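Local coordinates for legionella ubiquitin-specific protease A domain-containing protein (Legionella pneumophila subsp. pneumophila, PDB 5DGG) that is of unknown biochemical function but has a central domain of the LupA (Legionella ubiquitin-specific protease A) family, suggesting a relation to clan CA peptidases, at residues A[99-102]-A[103-107]; A[37-40]-A[41-45]; A[152-156]-A[157-161]. All coordinates share one frame; numbering follows the deposited sequence. Where two conformers were deposited one is given.

Contact 1. Residues A[99-102]-A[103-107]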
loop_
_atom_site.group_PDB
_atom_site.type_symbol
_atom_site.label_atom_id
_atom_site.label_comp_id
_atom_site.label_asym_id
_atom_site.label_seq_id
_atom_site.Cartn_x
_atom_site.Cartn_y
_atom_site.Cartn_z
ATOM N N ASP A 99 -10.223 -8.144 8.944
ATOM C CA ASP A 99 -11.121 -9.190 8.445
ATOM C C ASP A 99 -11.079 -9.283 6.954
ATOM O O ASP A 99 -11.097 -10.371 6.416
ATOM C CB ASP A 99 -12.567 -8.880 8.825
ATOM C CG ASP A 99 -12.870 -9.226 10.257
ATOM O OD1 ASP A 99 -12.422 -10.310 10.718
ATOM O OD2 ASP A 99 -13.544 -8.405 10.924
ATOM N N TYR A 100 -11.039 -8.109 6.327
ATOM C CA TYR A 100 -11.020 -7.965 4.891
ATOM C C TYR A 100 -9.847 -8.682 4.301
ATOM O O TYR A 100 -10.008 -9.486 3.370
ATOM C CB TYR A 100 -10.986 -6.482 4.476
ATOM C CG TYR A 100 -10.987 -6.254 2.980
ATOM C CD1 TYR A 100 -12.154 -6.462 2.230
ATOM C CD2 TYR A 100 -9.850 -5.842 2.303
ATOM C CE1 TYR A 100 -12.159 -6.249 0.862
ATOM C CE2 TYR A 100 -9.849 -5.640 0.937
ATOM C CZ TYR A 100 -11.032 -5.835 0.229
ATOM O OH TYR A 100 -11.088 -5.671 -1.118
ATOM N N VAL A 101 -8.653 -8.416 4.828
ATOM C CA VAL A 101 -7.469 -9.006 4.255
ATOM C C VAL A 101 -7.327 -10.493 4.592
ATOM O O VAL A 101 -6.879 -11.279 3.740
ATOM C CB VAL A 101 -6.170 -8.270 4.695
ATOM C CG1 VAL A 101 -4.992 -8.913 4.001
ATOM C CG2 VAL A 101 -6.248 -6.821 4.266
ATOM N N LEU A 102 -7.655 -10.854 5.828
ATOM C CA LEU A 102 -7.661 -12.234 6.210
ATOM C C LEU A 102 -8.618 -13.057 5.317
ATOM O O LEU A 102 -8.275 -14.139 4.877
ATOM C CB LEU A 102 -8.063 -12.396 7.672
ATOM C CG LEU A 102 -6.987 -12.109 8.703
ATOM C CD1 LEU A 102 -7.577 -12.243 10.113
ATOM C CD2 LEU A 102 -5.792 -13.050 8.516
ATOM N N ASP A 103 -9.777 -12.510 5.018
ATOM C CA ASP A 103 -10.714 -13.200 4.118
ATOM C C ASP A 103 -10.192 -13.277 2.698
ATOM O O ASP A 103 -10.347 -14.289 2.040
ATOM C CB ASP A 103 -12.083 -12.556 4.154
ATOM C CG ASP A 103 -12.793 -12.801 5.455
ATOM O OD1 ASP A 103 -12.125 -13.084 6.476
ATOM O OD2 ASP A 103 -14.038 -12.678 5.491
ATOM N N LEU A 104 -9.518 -12.241 2.241
ATOM C CA LEU A 104 -8.884 -12.261 0.929
ATOM C C LEU A 104 -7.817 -13.329 0.864
ATOM O O LEU A 104 -7.780 -14.145 -0.071
ATOM C CB LEU A 104 -8.306 -10.896 0.672
ATOM C CG LEU A 104 -7.665 -10.494 -0.629
ATOM C CD1 LEU A 104 -8.538 -10.898 -1.791
ATOM C CD2 LEU A 104 -7.518 -9.001 -0.564
ATOM N N LEU A 105 -6.947 -13.354 1.863
ATOM C CA LEU A 105 -5.962 -14.405 1.943
ATOM C C LEU A 105 -6.614 -15.819 2.068
ATOM O O LEU A 105 -6.179 -16.764 1.396
ATOM C CB LEU A 105 -4.976 -14.136 3.055
ATOM C CG LEU A 105 -4.050 -12.947 2.732
ATOM C CD1 LEU A 105 -3.219 -12.656 3.946
ATOM C CD2 LEU A 105 -3.124 -13.199 1.553
ATOM N N ASN A 106 -7.618 -15.980 2.908
ATOM C CA ASN A 106 -8.301 -17.269 2.954
ATOM C C ASN A 106 -8.879 -17.677 1.601
ATOM O O ASN A 106 -8.746 -18.816 1.210
ATOM C CB ASN A 106 -9.377 -17.322 4.024
ATOM C CG ASN A 106 -9.807 -18.742 4.308
ATOM O OD1 ASN A 106 -9.088 -19.494 4.972
ATOM N ND2 ASN A 106 -10.961 -19.134 3.776
ATOM N N GLN A 107 -9.466 -16.744 0.858
ATOM C CA GLN A 107 -9.895 -17.062 -0.499
ATOM C C GLN A 107 -8.742 -17.581 -1.355
ATOM O O GLN A 107 -8.937 -18.526 -2.122
ATOM C CB GLN A 107 -10.516 -15.861 -1.185
ATOM C CG GLN A 107 -11.736 -15.336 -0.483
ATOM C CD GLN A 107 -12.934 -15.316 -1.383
ATOM O OE1 GLN A 107 -13.384 -16.371 -1.865
ATOM N NE2 GLN A 107 -13.471 -14.115 -1.626
#

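Contact 2. Residues A[37-40]-A[41-45]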
loop_
_atom_site.group_PDB
_atom_site.type_symbol
_atom_site.label_atom_id
_atom_site.label_comp_id
_atom_site.label_asym_id
_atom_site.label_seq_id
_atom_site.Cartn_x
_atom_site.Cartn_y
_atom_site.Cartn_z
ATOM N N ASN A 37 -13.160 -10.204 -5.541
ATOM C CA ASN A 37 -13.376 -11.407 -6.340
ATOM C C ASN A 37 -12.500 -11.472 -7.565
ATOM O O ASN A 37 -11.944 -12.509 -7.857
ATOM C CB ASN A 37 -14.832 -11.550 -6.756
ATOM C CG ASN A 37 -15.748 -11.712 -5.566
ATOM O OD1 ASN A 37 -15.289 -11.932 -4.434
ATOM N ND2 ASN A 37 -17.040 -11.581 -5.799
ATOM N N ALA A 38 -12.352 -10.358 -8.242
ATOM C CA ALA A 38 -11.598 -10.319 -9.471
ATOM C C ALA A 38 -10.112 -10.556 -9.302
ATOM O O ALA A 38 -9.464 -10.937 -10.268
ATOM C CB ALA A 38 -11.791 -8.976 -10.148
ATOM N N ILE A 39 -9.548 -10.287 -8.129
ATOM C CA ILE A 39 -8.101 -10.431 -7.993
ATOM C C ILE A 39 -7.619 -11.689 -7.297
ATOM O O ILE A 39 -6.406 -11.861 -7.160
ATOM C CB ILE A 39 -7.436 -9.248 -7.278
ATOM C CG1 ILE A 39 -7.811 -9.198 -5.801
ATOM C CG2 ILE A 39 -7.713 -7.965 -8.047
ATOM C CD1 ILE A 39 -6.762 -8.422 -5.035
ATOM N N ILE A 40 -8.536 -12.540 -6.838
ATOM C CA ILE A 40 -8.138 -13.731 -6.076
ATOM C C ILE A 40 -7.117 -14.523 -6.882
ATOM O O ILE A 40 -6.114 -14.977 -6.334
ATOM C CB ILE A 40 -9.324 -14.667 -5.745
ATOM C CG1 ILE A 40 -10.319 -14.003 -4.834
ATOM C CG2 ILE A 40 -8.861 -15.968 -5.074
ATOM C CD1 ILE A 40 -9.747 -13.475 -3.565
ATOM N N GLU A 41 -7.340 -14.661 -8.190
ATOM C CA GLU A 41 -6.505 -15.566 -8.961
ATOM C C GLU A 41 -5.100 -14.997 -9.146
ATOM O O GLU A 41 -4.086 -15.708 -9.010
ATOM C CB GLU A 41 -7.188 -15.965 -10.268
ATOM C CG GLU A 41 -8.297 -17.015 -10.011
ATOM C CD GLU A 41 -8.887 -17.616 -11.268
ATOM O OE1 GLU A 41 -9.650 -16.895 -11.913
ATOM O OE2 GLU A 41 -8.627 -18.811 -11.603
ATOM N N THR A 42 -5.044 -13.712 -9.405
ATOM C CA THR A 42 -3.762 -13.026 -9.510
ATOM C C THR A 42 -3.040 -13.007 -8.161
ATOM O O THR A 42 -1.850 -13.314 -8.091
ATOM C CB THR A 42 -3.875 -11.618 -10.129
ATOM O OG1 THR A 42 -2.569 -11.059 -10.268
ATOM C CG2 THR A 42 -4.691 -10.672 -9.277
ATOM N N LEU A 43 -3.752 -12.733 -7.096
ATOM C CA LEU A 43 -3.107 -12.650 -5.801
ATOM C C LEU A 43 -2.673 -14.073 -5.351
ATOM O O LEU A 43 -1.550 -14.272 -4.844
ATOM C CB LEU A 43 -4.040 -11.935 -4.808
ATOM C CG LEU A 43 -3.626 -11.954 -3.345
ATOM C CD1 LEU A 43 -2.370 -11.148 -3.129
ATOM C CD2 LEU A 43 -4.752 -11.426 -2.466
ATOM N N ALA A 44 -3.499 -15.083 -5.620
ATOM C CA ALA A 44 -3.144 -16.453 -5.241
ATOM C C ALA A 44 -1.914 -16.891 -6.037
ATOM O O ALA A 44 -0.943 -17.441 -5.486
ATOM C CB ALA A 44 -4.303 -17.394 -5.486
ATOM N N SER A 45 -1.905 -16.576 -7.323
ATOM C CA SER A 45 -0.759 -16.930 -8.122
ATOM C C SER A 45 0.559 -16.360 -7.561
ATOM O O SER A 45 1.566 -17.049 -7.521
ATOM C CB SER A 45 -0.953 -16.477 -9.544
ATOM O OG SER A 45 0.254 -16.701 -10.200
HETATM O O HOH W 1 -7.074 -12.324 -10.856
#

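Contact 3. Residues A[152-156]-A[157-161]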
loop_
_atom_site.group_PDB
_atom_site.type_symbol
_atom_site.label_atom_id
_atom_site.label_comp_id
_atom_site.label_asym_id
_atom_site.label_seq_id
_atom_site.Cartn_x
_atom_site.Cartn_y
_atom_site.Cartn_z
ATOM N N GLY A 152 16.293 2.994 -8.976
ATOM C CA GLY A 152 15.328 3.577 -9.916
ATOM C C GLY A 152 13.852 3.202 -9.732
ATOM O O GLY A 152 12.984 3.758 -10.398
ATOM N N SER A 153 13.547 2.258 -8.842
ATOM C CA SER A 153 12.204 1.657 -8.770
ATOM C C SER A 153 11.329 2.288 -7.697
ATOM O O SER A 153 10.173 1.873 -7.501
ATOM C CB SER A 153 12.319 0.167 -8.438
ATOM O OG SER A 153 13.125 -0.489 -9.386
ATOM N N TYR A 154 11.892 3.230 -6.964
ATOM C CA TYR A 154 11.139 3.973 -5.965
ATOM C C TYR A 154 11.543 5.442 -6.048
ATOM O O TYR A 154 12.575 5.767 -6.665
ATOM C CB TYR A 154 11.416 3.443 -4.566
ATOM C CG TYR A 154 12.869 3.442 -4.120
ATOM C CD1 TYR A 154 13.468 4.602 -3.615
ATOM C CD2 TYR A 154 13.641 2.292 -4.186
ATOM C CE1 TYR A 154 14.779 4.605 -3.206
ATOM C CE2 TYR A 154 14.966 2.278 -3.762
ATOM C CZ TYR A 154 15.536 3.440 -3.277
ATOM O OH TYR A 154 16.843 3.494 -2.840
ATOM N N ASN A 155 10.769 6.297 -5.377
ATOM C CA ASN A 155 10.794 7.727 -5.586
ATOM C C ASN A 155 11.316 8.344 -4.309
ATOM O O ASN A 155 10.563 8.548 -3.367
ATOM C CB ASN A 155 9.395 8.250 -5.892
ATOM C CG ASN A 155 9.386 9.723 -6.256
ATOM O OD1 ASN A 155 10.025 10.552 -5.605
ATOM N ND2 ASN A 155 8.653 10.052 -7.295
ATOM N N PRO A 156 12.617 8.665 -4.272
ATOM C CA PRO A 156 13.216 9.117 -3.015
ATOM C C PRO A 156 12.614 10.414 -2.512
ATOM O O PRO A 156 12.567 10.648 -1.306
ATOM C CB PRO A 156 14.697 9.324 -3.373
ATOM C CG PRO A 156 14.910 8.641 -4.667
ATOM C CD PRO A 156 13.591 8.584 -5.373
ATOM N N ILE A 157 12.111 11.243 -3.417
ATOM C CA ILE A 157 11.527 12.509 -2.996
ATOM C C ILE A 157 10.304 12.275 -2.129
ATOM O O ILE A 157 10.135 12.907 -1.081
ATOM C CB ILE A 157 11.148 13.394 -4.177
ATOM C CG1 ILE A 157 12.393 13.674 -5.048
ATOM C CG2 ILE A 157 10.595 14.705 -3.657
ATOM C CD1 ILE A 157 12.076 14.306 -6.398
ATOM N N LEU A 158 9.443 11.359 -2.567
ATOM C CA LEU A 158 8.284 11.008 -1.747
ATOM C C LEU A 158 8.664 10.359 -0.426
ATOM O O LEU A 158 8.046 10.649 0.594
ATOM C CB LEU A 158 7.318 10.097 -2.513
ATOM C CG LEU A 158 6.779 10.601 -3.827
ATOM C CD1 LEU A 158 5.865 9.546 -4.407
ATOM C CD2 LEU A 158 6.031 11.909 -3.700
ATOM N N ILE A 159 9.651 9.467 -0.432
ATOM C CA ILE A 159 10.072 8.834 0.796
ATOM C C ILE A 159 10.618 9.837 1.805
ATOM O O ILE A 159 10.293 9.768 2.978
ATOM C CB ILE A 159 11.164 7.793 0.533
ATOM C CG1 ILE A 159 10.583 6.619 -0.240
ATOM C CG2 ILE A 159 11.788 7.330 1.836
ATOM C CD1 ILE A 159 11.632 5.700 -0.835
ATOM N N ASP A 160 11.498 10.723 1.334
ATOM C CA ASP A 160 12.156 11.686 2.235
ATOM C C ASP A 160 11.187 12.757 2.687
ATOM O O ASP A 160 11.282 13.229 3.809
ATOM C CB ASP A 160 13.402 12.347 1.603
ATOM C CG ASP A 160 14.476 11.323 1.153
ATOM O OD1 ASP A 160 14.440 10.137 1.574
ATOM O OD2 ASP A 160 15.327 11.716 0.333
ATOM N N THR A 161 10.239 13.145 1.845
ATOM C CA THR A 161 9.216 14.082 2.320
ATOM C C THR A 161 8.386 13.443 3.435
ATOM O O THR A 161 8.223 14.011 4.562
ATOM C CB THR A 161 8.348 14.592 1.181
ATOM O OG1 THR A 161 9.189 15.253 0.225
ATOM C CG2 THR A 161 7.290 15.565 1.706
#

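Contact 1. Residues A[99-102]-A[103-107]
Leu105 N hydrogen-bonds to Val101 O at 2.8 Å, with an N-H...O angle of 174° that makes it nearly straight. Three more i to i+4 bonds continue the same alpha-helix: Asp103 N to Asp99 O, Leu104 N to Tyr100 O, and Asn106 N to Leu102 O at 2.8 Å. Every carbonyl of 99-102 is thereby taken up by the amide one turn on. Val101 and Leu105 also meet through their side chains, which lie side by side and point the same way. With CG1 anti to the backbone N (chi1 -177°), Val101 extends this branch to within 4.1 Å of Leu105 CD1. Leu105 CG lies 3.4 Å from Val101 O, giving that bonded carbonyl a hydrocarbon neighbour as well. The pair of Tyr100 and Leu104 touches more lightly: Leu104 CD2 comes obliquely to the tyrosine ring, 4.4 Å from Tyr100 CE2. On the outer surface, Asp103 folds its carboxylate back beside its own backbone N (chi1 -70°). This brings Asp103 OD1 to 2.9 Å from Asp99 O, a close approach of two acceptors, with the bond from Asp103 N to that same oxygen beside it. The carboxylates of Asp99 and Asp103 carry like charges, but their OD1 atoms stay 5.1 Å apart on an exposed face. Helix 98-108 is the crossover of a beta-alpha-beta unit, connecting parallel strands 81-86 and 115-120. Its apolar residues divide the surroundings among them: Val101 packs on Leu83 and Leu85 of the first strand, Leu102 and Leu105 on Val115 of the second. Tyr100 and Leu104 both touch Leu28 of strand 22-29, and Tyr100 also faces helix 33-47 through Ala36.

Contact 2. Residues A[37-40]-A[41-45]
Ile39 and Leu43 pack one turn apart on helix 33-47, the crossover of a beta-alpha-beta unit between parallel strands 22-29 and 54-60, at a kink in the helix. The tight part is carried by two regular i to i+4 bonds. Leu43 N donates to Ile39 O at 2.8 Å, and Ala44 N donates to Ile40 O at 2.7 Å. Leu43 CB sits close against the first of these carbonyls, 3.3 Å from Ile39 O. The side-chain ends meet more lightly: with CG1 between its backbone N and carbonyl carbon (chi1 69°), Ile39 brings CD1 to 4.4 Å from Leu43 CD2. The two residues reach Leu28 and Met25 of strand 22-29 respectively. Toward helix 98-108, Leu43 also meets Cys108, and the Ile40 side chain packs on Gln107.

The solvent side is looser. The i to i+4 bonds from Glu41 N to Asn37 O and from Thr42 N to Ala38 O are missing, and the backbone of Ile39 departs from regular helix, with psi near -2°. Where Thr42 N would ordinarily reach Ala38 O directly, a water is inserted between exposed residues, turning the missing helical bond into a bridge. That water donates to Ala38 O at 2.8 Å and accepts from Thr42 N at 2.9 Å.

Contact 3. Residues A[152-156]-A[157-161]
Tyr154 is the first residue of the loop to touch the helix that follows. Its CG sits between the backbone N and the carbonyl carbon (chi1 57°), and Tyr154 CD1 meets Ile159 CD1 at 3.5 Å, the isoleucine crossing the ring obliquely. Asn155 comes next and is the N-cap of helix 156-165. With CG anti to the backbone N (chi1 -174°), its amide swings forward, and OD1 accepts from Leu158 N at 3.2 Å. The bond is fairly straight, but the donor stands well above the plane of the side-chain carbonyl, 48° out of it. The flat amide also lies against the leucine it caps, Asn155 CG being 3.7 Å from Leu158 CG. The backbone O of Asn155 meanwhile starts the regular pattern by receiving Ile159 N at 3.2 Å. Pro156 fills the first helical position, where a missing N-H costs no helical bond; its O accepts from Asp160 N at 2.8 Å. Next, Ile157 O takes two donors from Thr161, one turn on, which reach it from opposite faces of its plane: Thr161 N and Thr161 OG1, the hydroxyl at 2.8 Å. His141 of helix 132-146 touches Asn155, Leu158 and Ile159, while Leu158 and Thr161 face helix 171-183 through Thr175. Asn155 ND2 hydrogen-bonds to Glu179 OE1 of that same helix. The amide is therefore held at both ends, which fixes its rotation with the oxygen turned to the helix start, and Glu179 would probably strengthen the cap by polarising the amide and by placing negative charge near the N-terminal end of the helix.

From the N terminus, contact 2 comes first, then contact 1, then contact 3. They run in series: none nests in or crosses another, and each spans about a helical turn, so none closes a long loop. Contacts 2 and 1 lie on the crossover helices of two beta-alpha-beta units, and these helices pack together over the mixed sheet, where Leu104 CD1 meets Ile40 CD1 at 3.4 Å and Leu104 CG meets Leu43 CD2 at 3.6 Å. Contact 3, on the opposite side of the chain's centre, joins a loop to the helical part formed by 132-146, 156-165 and 171-183. Its centre is about 30 Å from that of contact 1, and contact 3 touches neither of the others.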